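Local atomic coordinates of conserved exported protein (Bacteroides fragilis, PDB entry 3CLW), a protein that probably hydrolyses O-glycosidic bonds in carbohydrates, although its substrate and exact function are unknown. Residues T440-Y445 with L484-R489. Numbering follows the deposited sequence.
Sequences TVAINY and LQLPAR
Asn444 ND2 donates to two backbone carbonyls, Leu486 O across the contact at 3.0 Å and Glu448 O. The bond to Leu486 O is bent (137° at the hydrogen) and reaches the carbonyl from above its plane, while OD1 pairs with Ser446 OG. An asparagine suits this spot because its short amide, set anti to the backbone N (chi1 -171°), can tie together main chain that leaves the strands here. At the other end of the contact, Arg489 NH1 gives Tyr445 O a hydrogen bond of 2.7 Å, with the oxygen close to the guanidinium plane, and sits 3.3 Å above the centre of the Tyr445 ring. The two planes stand nearly perpendicular, at 86°, in a cation-pi contact made end-on by NH1. Arginine's long chain, bent at chi2 and chi3 and touching Leu336 of helix 328-347, brings a flat cation with N-H groups for carbonyl and water; tyrosine offers a pi face and a hydroxyl. A water joins Tyr445 OH, also bound to Glu321, to Arg489 NH2, which Asn333 holds too. Farther back, Ala442 CB meets Leu486 CD1 at 3.9 Å, with Ile429 and Ile452 also packing here. The end of strand 438-444 is thus tied to the turn linking strands 484-486 and 490-495, in a beta-sandwich beside the TIM barrel, as in family 30 enzymes.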
loop_
_atom_site.group_PDB
_atom_site.type_symbol
_atom_site.label_atom_id
_atom_site.label_comp_id
_atom_site.label_asym_id
_atom_site.label_seq_id
_atom_site.Cartn_x
_atom_site.Cartn_y
_atom_site.Cartn_z
ATOM N N THR A 440 1.967 -10.137 -18.177
ATOM C CA THR A 440 2.555 -8.910 -18.676
ATOM C C THR A 440 1.536 -7.760 -18.566
ATOM O O THR A 440 0.363 -7.914 -18.903
ATOM C CB THR A 440 3.048 -9.129 -20.122
ATOM O OG1 THR A 440 3.992 -10.213 -20.119
ATOM C CG2 THR A 440 3.710 -7.914 -20.658
ATOM N N VAL A 441 1.976 -6.625 -18.050
ATOM C CA VAL A 441 1.072 -5.500 -17.877
ATOM C C VAL A 441 1.654 -4.324 -18.621
ATOM O O VAL A 441 2.770 -3.892 -18.328
ATOM C CB VAL A 441 0.835 -5.142 -16.375
ATOM C CG1 VAL A 441 -0.154 -4.002 -16.233
ATOM C CG2 VAL A 441 0.350 -6.347 -15.588
ATOM N N ALA A 442 0.895 -3.835 -19.591
ATOM C CA ALA A 442 1.314 -2.784 -20.489
ATOM C C ALA A 442 0.473 -1.552 -20.290
ATOM O O ALA A 442 -0.757 -1.607 -20.357
ATOM C CB ALA A 442 1.219 -3.256 -21.936
ATOM N N ILE A 443 1.126 -0.433 -20.028
ATOM C CA ILE A 443 0.404 0.834 -19.950
ATOM C C ILE A 443 0.659 1.632 -21.196
ATOM O O ILE A 443 1.815 1.961 -21.488
ATOM C CB ILE A 443 0.830 1.699 -18.737
ATOM C CG1 ILE A 443 0.784 0.877 -17.448
ATOM C CG2 ILE A 443 -0.040 2.975 -18.652
ATOM C CD1 ILE A 443 1.489 1.548 -16.288
ATOM N N ASN A 444 -0.422 1.956 -21.911
ATOM C CA ASN A 444 -0.351 2.891 -23.021
ATOM C C ASN A 444 -0.741 4.303 -22.576
ATOM O O ASN A 444 -1.928 4.681 -22.565
ATOM C CB ASN A 444 -1.201 2.427 -24.207
ATOM C CG ASN A 444 -0.963 3.277 -25.462
ATOM O OD1 ASN A 444 -0.329 4.328 -25.404
ATOM N ND2 ASN A 444 -1.474 2.821 -26.587
ATOM N N TYR A 445 0.283 5.085 -22.224
ATOM C CA TYR A 445 0.077 6.393 -21.612
ATOM C C TYR A 445 -0.165 7.442 -22.677
ATOM O O TYR A 445 -0.631 8.540 -22.367
ATOM C CB TYR A 445 1.282 6.785 -20.749
ATOM C CG TYR A 445 0.933 7.710 -19.611
ATOM C CD1 TYR A 445 0.402 7.203 -18.424
ATOM C CD2 TYR A 445 1.115 9.089 -19.721
ATOM C CE1 TYR A 445 0.072 8.025 -17.371
ATOM C CE2 TYR A 445 0.764 9.935 -18.679
ATOM C CZ TYR A 445 0.252 9.385 -17.492
ATOM O OH TYR A 445 -0.099 10.192 -16.432
ATOM N N LEU A 484 -0.739 -7.488 -30.750
ATOM C CA LEU A 484 -1.552 -7.111 -29.602
ATOM C C LEU A 484 -1.872 -5.641 -29.733
ATOM O O LEU A 484 -0.966 -4.819 -29.772
ATOM C CB LEU A 484 -0.790 -7.363 -28.295
ATOM C CG LEU A 484 -0.606 -8.819 -27.877
ATOM C CD1 LEU A 484 0.269 -8.898 -26.628
ATOM C CD2 LEU A 484 -1.962 -9.471 -27.651
ATOM N N GLN A 485 -3.156 -5.317 -29.813
ATOM C CA GLN A 485 -3.586 -3.931 -29.990
ATOM C C GLN A 485 -3.760 -3.224 -28.644
ATOM O O GLN A 485 -4.614 -3.602 -27.842
ATOM C CB GLN A 485 -4.888 -3.873 -30.796
ATOM N N LEU A 486 -2.937 -2.210 -28.399
ATOM C CA LEU A 486 -3.014 -1.434 -27.170
ATOM C C LEU A 486 -3.702 -0.099 -27.424
ATOM O O LEU A 486 -3.122 0.788 -28.031
ATOM C CB LEU A 486 -1.621 -1.212 -26.565
ATOM C CG LEU A 486 -0.793 -2.443 -26.215
ATOM C CD1 LEU A 486 0.525 -2.033 -25.534
ATOM C CD2 LEU A 486 -1.593 -3.417 -25.324
ATOM N N PRO A 487 -4.942 0.060 -26.920
ATOM C CA PRO A 487 -5.668 1.323 -27.141
ATOM C C PRO A 487 -4.919 2.468 -26.488
ATOM O O PRO A 487 -4.199 2.248 -25.510
ATOM C CB PRO A 487 -7.005 1.096 -26.421
ATOM C CG PRO A 487 -7.119 -0.408 -26.295
ATOM C CD PRO A 487 -5.716 -0.880 -26.090
ATOM N N ALA A 488 -5.049 3.669 -27.038
ATOM C CA ALA A 488 -4.507 4.855 -26.389
ATOM C C ALA A 488 -5.126 4.947 -25.007
ATOM O O ALA A 488 -6.283 4.567 -24.829
ATOM C CB ALA A 488 -4.867 6.075 -27.169
ATOM N N ARG A 489 -4.346 5.417 -24.037
ATOM C CA ARG A 489 -4.832 5.679 -22.679
ATOM C C ARG A 489 -5.475 4.445 -21.958
ATOM O O ARG A 489 -6.581 4.515 -21.377
ATOM C CB ARG A 489 -5.735 6.917 -22.693
ATOM C CG ARG A 489 -5.057 8.145 -23.330
ATOM C CD ARG A 489 -3.850 8.592 -22.503
ATOM N NE ARG A 489 -4.291 9.271 -21.289
ATOM C CZ ARG A 489 -3.510 9.600 -20.268
ATOM N NH1 ARG A 489 -2.215 9.321 -20.297
ATOM N NH2 ARG A 489 -4.037 10.208 -19.205
HETATM O O HOH W 1 -2.913 10.482 -16.441
#